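Local coordinates for secreted effector protein SifA (Salmonella typhimurium, PDB 3CXB), which is required in infected host cells for endosomal tubulation and the formation of Salmonella-induced filaments, and interacts with the host protein PLEKHM2, at residues A208-Q211 / S212-K216; T254-P257 / I258-V262; E292-S295 / D296-H300; F303-P307 / Q308-K312. All coordinates share one frame; numbering follows the deposited sequence.

Interaction 1 (A208-Q211 / S212-K216)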
ATOM      1  N   ALA A 208       9.570  -0.282  14.205  1.00 47.15           N
ATOM      2  CA  ALA A 208       8.951   0.870  14.859  1.00 45.36           C
ATOM      3  C   ALA A 208       7.424   0.691  14.915  1.00 43.47           C
ATOM      4  O   ALA A 208       6.779   1.055  15.910  1.00 44.48           O
ATOM      5  CB  ALA A 208       9.289   2.133  14.115  1.00 45.68           C
ATOM      6  N   LYS A 209       6.859   0.138  13.840  1.00 40.66           N
ATOM      7  CA  LYS A 209       5.427  -0.108  13.755  1.00 38.34           C
ATOM      8  C   LYS A 209       5.060  -1.164  14.799  1.00 38.97           C
ATOM      9  O   LYS A 209       4.047  -1.059  15.499  1.00 35.86           O
ATOM     10  CB  LYS A 209       5.067  -0.618  12.360  1.00 37.65           C
ATOM     11  CG  LYS A 209       3.801  -0.036  11.776  1.00 37.72           C
ATOM     12  CD  LYS A 209       3.887   1.466  11.699  1.00 39.60           C
ATOM     13  CE  LYS A 209       2.835   2.026  10.750  1.00 42.45           C
ATOM     14  NZ  LYS A 209       2.666   3.502  10.923  1.00 43.49           N
ATOM     15  N   ILE A 210       5.905  -2.177  14.912  1.00 39.72           N
ATOM     16  CA  ILE A 210       5.660  -3.239  15.872  1.00 40.37           C
ATOM     17  C   ILE A 210       5.682  -2.675  17.279  1.00 45.30           C
ATOM     18  O   ILE A 210       4.918  -3.113  18.137  1.00 46.68           O
ATOM     19  CB  ILE A 210       6.688  -4.387  15.740  1.00 37.81           C
ATOM     20  CG1 ILE A 210       6.506  -5.084  14.385  1.00 33.35           C
ATOM     21  CG2 ILE A 210       6.456  -5.398  16.847  1.00 32.85           C
ATOM     22  CD1 ILE A 210       7.627  -5.981  13.979  1.00 29.99           C
ATOM     23  N   GLN A 211       6.548  -1.696  17.519  1.00 49.39           N
ATOM     24  CA  GLN A 211       6.615  -1.083  18.846  1.00 55.82           C
ATOM     25  C   GLN A 211       5.381  -0.233  19.171  1.00 56.39           C
ATOM     26  O   GLN A 211       4.871  -0.277  20.289  1.00 53.22           O
ATOM     27  CB  GLN A 211       7.880  -0.232  18.983  1.00 62.84           C
ATOM     28  CG  GLN A 211       9.027  -0.976  19.644  1.00 72.76           C
ATOM     29  CD  GLN A 211       8.653  -1.516  21.025  1.00 77.01           C
ATOM     30  OE1 GLN A 211       8.228  -0.763  21.905  1.00 80.61           O
ATOM     31  NE2 GLN A 211       8.808  -2.821  21.217  1.00 80.35           N
ATOM     32  N   SER A 212       4.907   0.548  18.199  1.00 56.49           N
ATOM     33  CA  SER A 212       3.719   1.368  18.410  1.00 53.80           C
ATOM     34  C   SER A 212       2.583   0.427  18.803  1.00 53.13           C
ATOM     35  O   SER A 212       1.947   0.610  19.846  1.00 51.83           O
ATOM     36  CB  SER A 212       3.365   2.124  17.139  1.00 51.46           C
ATOM     37  OG  SER A 212       4.518   2.761  16.629  1.00 54.94           O
ATOM     38  N   GLY A 213       2.342  -0.591  17.983  1.00 50.48           N
ATOM     39  CA  GLY A 213       1.289  -1.534  18.303  1.00 50.38           C
ATOM     40  C   GLY A 213       1.365  -2.038  19.739  1.00 50.64           C
ATOM     41  O   GLY A 213       0.350  -2.155  20.426  1.00 52.65           O
ATOM     42  N   ILE A 214       2.572  -2.335  20.206  1.00 51.74           N
ATOM     43  CA  ILE A 214       2.744  -2.840  21.558  1.00 51.91           C
ATOM     44  C   ILE A 214       2.312  -1.794  22.565  1.00 51.42           C
ATOM     45  O   ILE A 214       1.389  -2.014  23.346  1.00 50.58           O
ATOM     46  CB  ILE A 214       4.221  -3.217  21.849  1.00 52.75           C
ATOM     47  CG1 ILE A 214       4.708  -4.245  20.826  1.00 52.04           C
ATOM     48  CG2 ILE A 214       4.352  -3.808  23.261  1.00 48.96           C
ATOM     49  CD1 ILE A 214       3.883  -5.518  20.822  1.00 55.35           C
ATOM     50  N   GLU A 215       2.984  -0.653  22.537  1.00 52.54           N
ATOM     51  CA  GLU A 215       2.694   0.436  23.459  1.00 55.27           C
ATOM     52  C   GLU A 215       1.224   0.861  23.402  1.00 55.63           C
ATOM     53  O   GLU A 215       0.645   1.261  24.410  1.00 55.77           O
ATOM     54  CB  GLU A 215       3.594   1.628  23.141  1.00 57.27           C
ATOM     55  CG  GLU A 215       5.079   1.312  23.181  1.00 63.42           C
ATOM     56  CD  GLU A 215       5.931   2.484  22.732  1.00 68.20           C
ATOM     57  OE1 GLU A 215       5.700   2.999  21.608  1.00 71.28           O
ATOM     58  OE2 GLU A 215       6.833   2.889  23.501  1.00 69.09           O
ATOM     59  N   LYS A 216       0.628   0.764  22.218  1.00 55.96           N
ATOM     60  CA  LYS A 216      -0.763   1.135  22.023  1.00 56.71           C
ATOM     61  C   LYS A 216      -1.729   0.212  22.770  1.00 53.35           C
ATOM     62  O   LYS A 216      -2.528   0.664  23.590  1.00 51.64           O
ATOM     63  CB  LYS A 216      -1.093   1.126  20.525  1.00 61.78           C
ATOM     64  CG  LYS A 216      -2.531   1.511  20.190  1.00 70.28           C
ATOM     65  CD  LYS A 216      -2.785   1.519  18.687  1.00 78.81           C
ATOM     66  CE  LYS A 216      -4.220   1.938  18.357  1.00 84.63           C
ATOM     67  NZ  LYS A 216      -4.502   1.886  16.887  1.00 90.42           N
TER
HETATM   68  O   HOH W   1       3.834   3.976  13.484  1.00 79.01           O
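Glu215 lies along the backbone carbonyl of Gln211, one helical turn before it. Its CB starts 3.7 Å from Gln211 O. Its CG, placed beside its own backbone N by a chi1 of -57°, comes within 3.3 Å of the same Gln211 O. CG also meets the amide oxygen of Gln211, with OE1 of that residue 4.0 Å away. CD continues past the carbonyl, and Glu215 OE1 ends 3.6 Å from Gln211 O. The carboxylate and the Gln211 amide are turned 68° apart. Both segments belong to helix 197-220, and backbone bonds from each residue to the fourth before it hold the turns together. Ser212 adds a side-chain bond to this pattern, as serines in helices often do. Its OG donates to Ala208 O at 2.9 Å, while Ser212 N donates to Ala208 O at 3.0 Å. The two donors come from opposite faces of the carbonyl plane. A water accepts from Lys209 NZ and makes a weak bond to Ser212 OG; NZ itself is in a salt bridge with Asp296. On the buried side Ile210 CG2 lies 4.5 Å from Ile214 CG1, where helix 228-241 packs on both isoleucines.

Interaction 2 (T254-P257 / I258-V262)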
ATOM      1  N   THR A 254      23.544   8.677   7.576  1.00119.75           N
ATOM      2  CA  THR A 254      23.485   9.078   6.175  1.00112.90           C
ATOM      3  C   THR A 254      22.464   8.186   5.473  1.00108.25           C
ATOM      4  O   THR A 254      22.798   7.434   4.552  1.00108.71           O
ATOM      5  CB  THR A 254      24.852   8.934   5.482  1.00115.51           C
ATOM      6  OG1 THR A 254      25.835   9.674   6.215  1.00113.75           O
ATOM      7  CG2 THR A 254      24.793   9.481   4.062  1.00113.05           C
ATOM      8  N   HIS A 255      21.220   8.271   5.942  1.00101.08           N
ATOM      9  CA  HIS A 255      20.090   7.507   5.406  1.00 95.91           C
ATOM     10  C   HIS A 255      18.802   8.236   5.773  1.00 95.64           C
ATOM     11  O   HIS A 255      18.388   8.221   6.932  1.00 94.91           O
ATOM     12  CB  HIS A 255      20.069   6.091   5.999  1.00 92.91           C
ATOM     13  CG  HIS A 255      18.833   5.309   5.668  1.00 86.26           C
ATOM     14  ND1 HIS A 255      17.598   5.603   6.205  1.00 82.79           N
ATOM     15  CD2 HIS A 255      18.646   4.233   4.868  1.00 83.58           C
ATOM     16  CE1 HIS A 255      16.704   4.741   5.753  1.00 80.31           C
ATOM     17  NE2 HIS A 255      17.315   3.898   4.940  1.00 81.68           N
ATOM     18  N   ILE A 256      18.182   8.874   4.783  1.00 93.59           N
ATOM     19  CA  ILE A 256      16.944   9.620   5.004  1.00 91.07           C
ATOM     20  C   ILE A 256      15.719   8.709   4.886  1.00 85.25           C
ATOM     21  O   ILE A 256      15.331   8.324   3.785  1.00 83.20           O
ATOM     22  CB  ILE A 256      16.809  10.779   3.979  1.00100.26           C
ATOM     23  CG1 ILE A 256      18.062  11.670   4.027  1.00103.80           C
ATOM     24  CG2 ILE A 256      15.543  11.595   4.266  1.00 98.54           C
ATOM     25  CD1 ILE A 256      18.061  12.816   3.015  1.00113.75           C
ATOM     26  N   PRO A 257      15.092   8.358   6.023  1.00 80.06           N
ATOM     27  CA  PRO A 257      13.915   7.489   6.013  1.00 75.05           C
ATOM     28  C   PRO A 257      12.709   8.082   5.287  1.00 71.70           C
ATOM     29  O   PRO A 257      12.681   9.278   4.977  1.00 67.78           O
ATOM     30  CB  PRO A 257      13.655   7.254   7.499  1.00 75.29           C
ATOM     31  CG  PRO A 257      14.132   8.497   8.118  1.00 78.57           C
ATOM     32  CD  PRO A 257      15.424   8.752   7.400  1.00 78.26           C
ATOM     33  N   ILE A 258      11.722   7.230   5.006  1.00 67.60           N
ATOM     34  CA  ILE A 258      10.506   7.652   4.322  1.00 65.42           C
ATOM     35  C   ILE A 258       9.761   8.763   5.069  1.00 65.22           C
ATOM     36  O   ILE A 258       9.247   9.686   4.443  1.00 63.91           O
ATOM     37  CB  ILE A 258       9.550   6.460   4.088  1.00 59.86           C
ATOM     38  CG1 ILE A 258      10.233   5.422   3.203  1.00 57.98           C
ATOM     39  CG2 ILE A 258       8.267   6.939   3.439  1.00 59.40           C
ATOM     40  CD1 ILE A 258       9.354   4.279   2.807  1.00 55.49           C
ATOM     41  N   GLU A 259       9.703   8.696   6.394  1.00 68.07           N
ATOM     42  CA  GLU A 259       9.009   9.739   7.135  1.00 73.39           C
ATOM     43  C   GLU A 259       9.665  11.087   6.910  1.00 73.26           C
ATOM     44  O   GLU A 259       9.011  12.042   6.493  1.00 72.28           O
ATOM     45  CB  GLU A 259       8.998   9.429   8.626  1.00 77.64           C
ATOM     46  CG  GLU A 259       8.207   8.189   8.980  1.00 87.58           C
ATOM     47  CD  GLU A 259       8.072   7.995  10.475  1.00 91.45           C
ATOM     48  OE1 GLU A 259       7.478   6.971  10.889  1.00 91.78           O
ATOM     49  OE2 GLU A 259       8.562   8.872  11.229  1.00 92.85           O
ATOM     50  N   LYS A 260      10.961  11.159   7.188  1.00 74.89           N
ATOM     51  CA  LYS A 260      11.704  12.401   7.016  1.00 75.58           C
ATOM     52  C   LYS A 260      11.604  12.770   5.537  1.00 72.38           C
ATOM     53  O   LYS A 260      11.511  13.941   5.163  1.00 69.73           O
ATOM     54  CB  LYS A 260      13.163  12.187   7.438  1.00 81.92           C
ATOM     55  CG  LYS A 260      13.955  13.462   7.721  1.00 91.09           C
ATOM     56  CD  LYS A 260      14.356  14.181   6.445  1.00101.25           C
ATOM     57  CE  LYS A 260      15.257  15.364   6.743  1.00108.50           C
ATOM     58  NZ  LYS A 260      15.695  16.027   5.491  1.00115.41           N
ATOM     59  N   MET A 261      11.599  11.738   4.708  1.00 69.36           N
ATOM     60  CA  MET A 261      11.501  11.897   3.275  1.00 68.89           C
ATOM     61  C   MET A 261      10.239  12.664   2.900  1.00 73.26           C
ATOM     62  O   MET A 261      10.286  13.605   2.109  1.00 74.76           O
ATOM     63  CB  MET A 261      11.477  10.519   2.627  1.00 66.34           C
ATOM     64  CG  MET A 261      12.494  10.329   1.543  1.00 61.01           C
ATOM     65  SD  MET A 261      12.743   8.592   1.176  1.00 54.82           S
ATOM     66  CE  MET A 261      11.771   8.444  -0.356  1.00 52.92           C
ATOM     67  N   VAL A 262       9.108  12.251   3.470  1.00 76.34           N
ATOM     68  CA  VAL A 262       7.824  12.885   3.185  1.00 78.59           C
ATOM     69  C   VAL A 262       7.622  14.199   3.927  1.00 80.67           C
ATOM     70  O   VAL A 262       7.033  15.137   3.387  1.00 79.32           O
ATOM     71  CB  VAL A 262       6.643  11.937   3.515  1.00 80.94           C
ATOM     72  CG1 VAL A 262       6.746  11.445   4.945  1.00 81.13           C
ATOM     73  CG2 VAL A 262       5.323  12.665   3.312  1.00 80.49           C
TER
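Lys260 turns back over Ile256 by two torsions. A chi1 of -162° swings its CG away from its own amide, and the chain then bends at chi2 (-76°). This brings Lys260 CD to 3.6 Å from Ile256 CG2, the branch methyl of the isoleucine. The contact is between aliphatic groups; the charged NZ goes on to a salt bridge with Glu264. Closer to the backbone, Lys260 CB rests on the proline ring, 3.9 Å from Pro257 CG. The methylenes of one lysine thus pack on two residues of the incoming loop. Ile256 CG2 also reaches Met261, with Met261 CG 4.3 Å away. Met261 SD lies 3.7 Å from the carbonyl oxygen of Ile256.

This is the start of helix 258-267, with Pro257 as the N-cap residue. Proline has no side-chain acceptor for the first amides, and Ile258 N instead donates a weak hydrogen bond to Glu201 OE1. Glu201 and Trp197 are the two ends of the WxxxE sequence that gives this class of bacterial effectors its name. His255 and Ile258 both pack on Trp197. The first turn of the helix is closed by Met261 N, which donates to Pro257 O at 2.7 Å. That bond is somewhat bent, with an N-H...O angle of 141°. The side chain of Met261 packs on helix 180-187, against Ile181, Tyr184 and Leu185.

Interaction 3 (E292-S295 / D296-H300)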
ATOM      1  N   GLU A 292       2.079   9.804   8.394  1.00 54.39           N
ATOM      2  CA  GLU A 292       1.999   8.366   8.588  1.00 53.71           C
ATOM      3  C   GLU A 292       1.203   7.642   7.499  1.00 52.53           C
ATOM      4  O   GLU A 292       1.555   6.516   7.102  1.00 51.51           O
ATOM      5  CB  GLU A 292       1.415   8.043   9.961  1.00 56.37           C
ATOM      6  CG  GLU A 292       1.407   6.554  10.264  1.00 62.63           C
ATOM      7  CD  GLU A 292       0.811   6.220  11.622  1.00 66.40           C
ATOM      8  OE1 GLU A 292       1.215   6.865  12.618  1.00 70.55           O
ATOM      9  OE2 GLU A 292      -0.049   5.307  11.693  1.00 64.95           O
ATOM     10  N   ALA A 293       0.138   8.272   7.009  1.00 48.67           N
ATOM     11  CA  ALA A 293      -0.665   7.649   5.965  1.00 47.86           C
ATOM     12  C   ALA A 293       0.136   7.555   4.678  1.00 47.88           C
ATOM     13  O   ALA A 293       0.188   6.495   4.057  1.00 46.43           O
ATOM     14  CB  ALA A 293      -1.930   8.433   5.728  1.00 45.70           C
ATOM     15  N   ILE A 294       0.771   8.656   4.277  1.00 48.01           N
ATOM     16  CA  ILE A 294       1.568   8.661   3.046  1.00 49.57           C
ATOM     17  C   ILE A 294       2.775   7.714   3.136  1.00 47.69           C
ATOM     18  O   ILE A 294       3.086   6.962   2.198  1.00 46.41           O
ATOM     19  CB  ILE A 294       2.078  10.080   2.702  1.00 51.65           C
ATOM     20  CG1 ILE A 294       0.903  11.067   2.687  1.00 54.05           C
ATOM     21  CG2 ILE A 294       2.748  10.065   1.324  1.00 48.88           C
ATOM     22  CD1 ILE A 294       1.317  12.531   2.526  1.00 56.16           C
ATOM     23  N   SER A 295       3.449   7.743   4.274  1.00 45.62           N
ATOM     24  CA  SER A 295       4.595   6.884   4.449  1.00 43.83           C
ATOM     25  C   SER A 295       4.171   5.430   4.317  1.00 44.29           C
ATOM     26  O   SER A 295       4.745   4.700   3.515  1.00 45.66           O
ATOM     27  CB  SER A 295       5.248   7.152   5.802  1.00 42.03           C
ATOM     28  OG  SER A 295       5.735   8.486   5.856  1.00 37.60           O
ATOM     29  N   ASP A 296       3.166   5.010   5.079  1.00 44.69           N
ATOM     30  CA  ASP A 296       2.690   3.630   4.998  1.00 44.46           C
ATOM     31  C   ASP A 296       2.502   3.191   3.548  1.00 43.75           C
ATOM     32  O   ASP A 296       3.042   2.165   3.117  1.00 43.12           O
ATOM     33  CB  ASP A 296       1.353   3.468   5.741  1.00 47.59           C
ATOM     34  CG  ASP A 296       1.527   3.263   7.244  1.00 48.37           C
ATOM     35  OD1 ASP A 296       0.529   2.991   7.947  1.00 46.50           O
ATOM     36  OD2 ASP A 296       2.669   3.375   7.726  1.00 50.58           O
ATOM     37  N   GLN A 297       1.740   3.970   2.793  1.00 42.66           N
ATOM     38  CA  GLN A 297       1.478   3.633   1.400  1.00 43.81           C
ATOM     39  C   GLN A 297       2.740   3.611   0.537  1.00 42.89           C
ATOM     40  O   GLN A 297       2.897   2.744  -0.333  1.00 41.26           O
ATOM     41  CB  GLN A 297       0.449   4.601   0.818  1.00 45.87           C
ATOM     42  CG  GLN A 297      -0.976   4.377   1.318  1.00 50.57           C
ATOM     43  CD  GLN A 297      -1.970   5.419   0.798  1.00 53.40           C
ATOM     44  OE1 GLN A 297      -2.071   5.663  -0.408  1.00 55.84           O
ATOM     45  NE2 GLN A 297      -2.714   6.028   1.713  1.00 54.06           N
ATOM     46  N   VAL A 298       3.633   4.570   0.769  1.00 40.95           N
ATOM     47  CA  VAL A 298       4.880   4.620   0.016  1.00 38.69           C
ATOM     48  C   VAL A 298       5.616   3.327   0.326  1.00 36.68           C
ATOM     49  O   VAL A 298       6.083   2.608  -0.570  1.00 33.56           O
ATOM     50  CB  VAL A 298       5.783   5.797   0.456  1.00 40.30           C
ATOM     51  CG1 VAL A 298       7.136   5.628  -0.178  1.00 39.63           C
ATOM     52  CG2 VAL A 298       5.182   7.142   0.028  1.00 40.79           C
ATOM     53  N   PHE A 299       5.697   3.043   1.617  1.00 34.41           N
ATOM     54  CA  PHE A 299       6.358   1.858   2.101  1.00 34.85           C
ATOM     55  C   PHE A 299       5.719   0.627   1.473  1.00 35.78           C
ATOM     56  O   PHE A 299       6.424  -0.259   0.967  1.00 34.41           O
ATOM     57  CB  PHE A 299       6.257   1.800   3.626  1.00 36.92           C
ATOM     58  CG  PHE A 299       6.870   0.571   4.224  1.00 39.58           C
ATOM     59  CD1 PHE A 299       6.288  -0.680   4.029  1.00 40.44           C
ATOM     60  CD2 PHE A 299       8.046   0.658   4.966  1.00 43.14           C
ATOM     61  CE1 PHE A 299       6.867  -1.827   4.560  1.00 41.06           C
ATOM     62  CE2 PHE A 299       8.640  -0.480   5.508  1.00 42.81           C
ATOM     63  CZ  PHE A 299       8.053  -1.729   5.304  1.00 41.29           C
ATOM     64  N   HIS A 300       4.386   0.574   1.497  1.00 34.73           N
ATOM     65  CA  HIS A 300       3.682  -0.577   0.923  1.00 36.01           C
ATOM     66  C   HIS A 300       3.932  -0.689  -0.562  1.00 35.82           C
ATOM     67  O   HIS A 300       3.941  -1.787  -1.112  1.00 34.42           O
ATOM     68  CB  HIS A 300       2.169  -0.509   1.174  1.00 33.85           C
ATOM     69  CG  HIS A 300       1.388  -1.524   0.399  1.00 32.00           C
ATOM     70  ND1 HIS A 300       0.929  -1.287  -0.878  1.00 32.01           N
ATOM     71  CD2 HIS A 300       1.021  -2.794   0.703  1.00 32.97           C
ATOM     72  CE1 HIS A 300       0.312  -2.366  -1.330  1.00 32.87           C
ATOM     73  NE2 HIS A 300       0.353  -3.296  -0.390  1.00 33.46           N
TER
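Ile294 and Val298 form the tightly packed side of this contact. Ile294 CG2 meets Val298 CG2 at 4.0 Å, methyl to methyl along one face of the helix. The valine methyl sits there because it lies beside its own backbone N, with CG1 turned anti to that N (chi1 170°). Pro161 of strand 158-167 covers both residues, and Leu178 also touches Ile294. Ser295 is buried too; its OG bonds to Val291 O, one turn back, and its side chain faces Ile258 and Val262. Both segments lie within helix 283-303. Its regular backbone bonds include Phe299 N to Ser295 O at 2.7 Å and Val298 N to Ile294 O at 2.8 Å.

The acidic side is looser, and Glu292 there is open to solvent. The two acids do not pack closely on each other; their carboxylates approach to 4.4 Å between Glu292 OE2 and Asp296 OD1. Two like charges so near would probably repel, but Lys209 forms a salt bridge with Asp296 and a long, weak ion pair with Glu292. Tyr205 OH gives Asp296 OD2 a further hydrogen bond, and the aspartate side chain rests on Pro307. Gln297, on another face, extends to Arg150.

Interaction 4 (F303-P307 / Q308-K312)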
ATOM      1  N   PHE A 303       7.844  -2.276  -0.518  1.00 43.31           N
ATOM      2  CA  PHE A 303       7.988  -3.643  -0.037  1.00 43.01           C
ATOM      3  C   PHE A 303       6.787  -4.543  -0.268  1.00 40.71           C
ATOM      4  O   PHE A 303       6.874  -5.765  -0.067  1.00 40.26           O
ATOM      5  CB  PHE A 303       8.342  -3.636   1.458  1.00 46.30           C
ATOM      6  CG  PHE A 303       9.477  -2.714   1.802  1.00 48.49           C
ATOM      7  CD1 PHE A 303       9.247  -1.352   1.965  1.00 48.85           C
ATOM      8  CD2 PHE A 303      10.783  -3.188   1.862  1.00 49.13           C
ATOM      9  CE1 PHE A 303      10.291  -0.479   2.186  1.00 48.74           C
ATOM     10  CE2 PHE A 303      11.834  -2.321   2.084  1.00 50.35           C
ATOM     11  CZ  PHE A 303      11.588  -0.959   2.237  1.00 51.16           C
ATOM     12  N   ARG A 304       5.678  -3.951  -0.700  1.00 36.45           N
ATOM     13  CA  ARG A 304       4.450  -4.703  -0.937  1.00 34.72           C
ATOM     14  C   ARG A 304       4.067  -5.455   0.330  1.00 32.94           C
ATOM     15  O   ARG A 304       3.783  -6.658   0.310  1.00 30.60           O
ATOM     16  CB  ARG A 304       4.614  -5.694  -2.083  1.00 30.81           C
ATOM     17  CG  ARG A 304       3.330  -5.894  -2.861  1.00 29.93           C
ATOM     18  CD  ARG A 304       2.743  -4.537  -3.352  1.00 31.85           C
ATOM     19  NE  ARG A 304       3.744  -3.664  -3.977  1.00 27.99           N
ATOM     20  CZ  ARG A 304       4.357  -3.919  -5.132  1.00 27.63           C
ATOM     21  NH1 ARG A 304       5.261  -3.077  -5.602  1.00 27.89           N
ATOM     22  NH2 ARG A 304       4.054  -4.997  -5.837  1.00 29.67           N
ATOM     23  N   ILE A 305       4.089  -4.712   1.431  1.00 33.75           N
ATOM     24  CA  ILE A 305       3.747  -5.196   2.756  1.00 32.71           C
ATOM     25  C   ILE A 305       2.892  -4.110   3.366  1.00 34.61           C
ATOM     26  O   ILE A 305       3.149  -2.921   3.172  1.00 36.20           O
ATOM     27  CB  ILE A 305       4.986  -5.348   3.645  1.00 31.37           C
ATOM     28  CG1 ILE A 305       5.853  -6.489   3.132  1.00 30.86           C
ATOM     29  CG2 ILE A 305       4.564  -5.569   5.111  1.00 31.14           C
ATOM     30  CD1 ILE A 305       6.960  -6.847   4.090  1.00 28.08           C
ATOM     31  N   ASP A 306       1.877  -4.500   4.110  1.00 35.72           N
ATOM     32  CA  ASP A 306       1.021  -3.501   4.719  1.00 37.96           C
ATOM     33  C   ASP A 306       1.563  -3.235   6.125  1.00 36.38           C
ATOM     34  O   ASP A 306       1.421  -4.056   7.033  1.00 35.53           O
ATOM     35  CB  ASP A 306      -0.426  -4.021   4.750  1.00 41.28           C
ATOM     36  CG  ASP A 306      -1.416  -3.004   5.296  1.00 43.97           C
ATOM     37  OD1 ASP A 306      -2.629  -3.315   5.290  1.00 47.87           O
ATOM     38  OD2 ASP A 306      -0.994  -1.903   5.731  1.00 45.28           O
ATOM     39  N   PRO A 307       2.220  -2.092   6.310  1.00 33.00           N
ATOM     40  CA  PRO A 307       2.772  -1.743   7.612  1.00 34.67           C
ATOM     41  C   PRO A 307       1.749  -1.800   8.745  1.00 36.04           C
ATOM     42  O   PRO A 307       2.113  -2.068   9.894  1.00 35.64           O
ATOM     43  CB  PRO A 307       3.332  -0.339   7.382  1.00 35.10           C
ATOM     44  CG  PRO A 307       2.545   0.169   6.197  1.00 34.27           C
ATOM     45  CD  PRO A 307       2.498  -1.042   5.325  1.00 33.83           C
ATOM     46  N   GLN A 308       0.471  -1.570   8.428  1.00 37.64           N
ATOM     47  CA  GLN A 308      -0.585  -1.599   9.454  1.00 37.59           C
ATOM     48  C   GLN A 308      -0.955  -3.025   9.794  1.00 37.45           C
ATOM     49  O   GLN A 308      -1.347  -3.333  10.927  1.00 37.47           O
ATOM     50  CB  GLN A 308      -1.836  -0.851   8.984  1.00 39.90           C
ATOM     51  CG  GLN A 308      -1.723   0.652   9.055  1.00 42.83           C
ATOM     52  CD  GLN A 308      -1.476   1.158  10.464  1.00 46.09           C
ATOM     53  OE1 GLN A 308      -2.364   1.154  11.308  1.00 48.56           O
ATOM     54  NE2 GLN A 308      -0.256   1.599  10.722  1.00 51.35           N
ATOM     55  N   ALA A 309      -0.836  -3.898   8.805  1.00 36.88           N
ATOM     56  CA  ALA A 309      -1.144  -5.298   9.019  1.00 38.00           C
ATOM     57  C   ALA A 309      -0.145  -5.822  10.032  1.00 39.53           C
ATOM     58  O   ALA A 309      -0.500  -6.585  10.929  1.00 39.72           O
ATOM     59  CB  ALA A 309      -1.014  -6.066   7.730  1.00 38.77           C
ATOM     60  N   ILE A 310       1.110  -5.408   9.888  1.00 40.57           N
ATOM     61  CA  ILE A 310       2.139  -5.855  10.814  1.00 44.72           C
ATOM     62  C   ILE A 310       1.856  -5.336  12.224  1.00 45.43           C
ATOM     63  O   ILE A 310       1.910  -6.093  13.199  1.00 42.77           O
ATOM     64  CB  ILE A 310       3.552  -5.415  10.349  1.00 46.26           C
ATOM     65  CG1 ILE A 310       4.020  -6.314   9.198  1.00 46.32           C
ATOM     66  CG2 ILE A 310       4.560  -5.580  11.491  1.00 46.61           C
ATOM     67  CD1 ILE A 310       3.075  -6.391   8.032  1.00 48.47           C
ATOM     68  N   GLN A 311       1.530  -4.053  12.328  1.00 46.48           N
ATOM     69  CA  GLN A 311       1.225  -3.471  13.626  1.00 46.80           C
ATOM     70  C   GLN A 311       0.132  -4.274  14.311  1.00 48.30           C
ATOM     71  O   GLN A 311       0.175  -4.470  15.521  1.00 49.23           O
ATOM     72  CB  GLN A 311       0.767  -2.025  13.475  1.00 44.33           C
ATOM     73  CG  GLN A 311       0.686  -1.276  14.796  1.00 44.55           C
ATOM     74  CD  GLN A 311       0.261   0.171  14.622  1.00 44.75           C
ATOM     75  OE1 GLN A 311      -0.879   0.449  14.266  1.00 47.14           O
ATOM     76  NE2 GLN A 311       1.180   1.097  14.861  1.00 46.32           N
ATOM     77  N   LYS A 312      -0.840  -4.755  13.538  1.00 51.98           N
ATOM     78  CA  LYS A 312      -1.940  -5.518  14.116  1.00 56.73           C
ATOM     79  C   LYS A 312      -1.514  -6.859  14.637  1.00 54.23           C
ATOM     80  O   LYS A 312      -1.878  -7.220  15.753  1.00 54.64           O
ATOM     81  CB  LYS A 312      -3.075  -5.736  13.112  1.00 67.58           C
ATOM     82  CG  LYS A 312      -3.856  -4.483  12.770  1.00 77.66           C
ATOM     83  CD  LYS A 312      -4.975  -4.783  11.776  1.00 90.08           C
ATOM     84  CE  LYS A 312      -5.667  -3.505  11.297  1.00 99.48           C
ATOM     85  NZ  LYS A 312      -6.807  -3.798  10.379  1.00107.29           N
TER
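Asp306 O is gripped by two amides of the following turn. Ile310 N donates to Asp306 O at 3.2 Å. Ala309 N lies at 2.9 Å from Asp306 O, but its bond is weak because the N-H...O angle is only 124°. Asp306 is the N-cap of helix 307-324, and its side chain caps as well. A chi1 of -176° sets Asp306 CG beside its own carbonyl carbon, and from there OD2 reaches the helix start and accepts from Gln308 N at 3.1 Å. The amide meets OD2 from above the carboxylate plane, 53° out of it. Asp306 CB also lies 3.7 Å from Ala309 CB. One residue earlier, Ile305 CG2 meets Ile310 CD1 at 3.4 Å. Ile305 just before the cap and Ile310 in the first turn form a hydrophobic staple, an apolar contact beside the polar cap. Pro307 starts the helix, and its carbonyl takes the N-H of Gln311 at 3.2 Å. The segment thus makes the turn between two successive helices: Ile305 and Pro307 pack back on Phe299 of helix 283-303, while Ile310 faces Ile210 of helix 197-220.

How the interactions relate
All four contacts are local, and they lie in helices, or at the start of helices, that pack together. Interaction 3 is the hub and touches the other three. Lys209 of interaction 1 is tied to it by the salt bridge to Asp296, and the same lysine meets interaction 4, with CE 3.1 Å from Gln308 NE2 and CG 3.2 Å from Pro307 O. Interaction 2 meets interaction 3 through Ile258 CG2, 3.8 Å from Ser295 CA. Interaction 4 follows interaction 3 across the turn between helices 283-303 and 307-324, where Pro307 CG lies 3.4 Å from Asp296 CG. Interaction 2 does not touch 1 or 4; nearest atoms are about 6 Å and 5 Å apart.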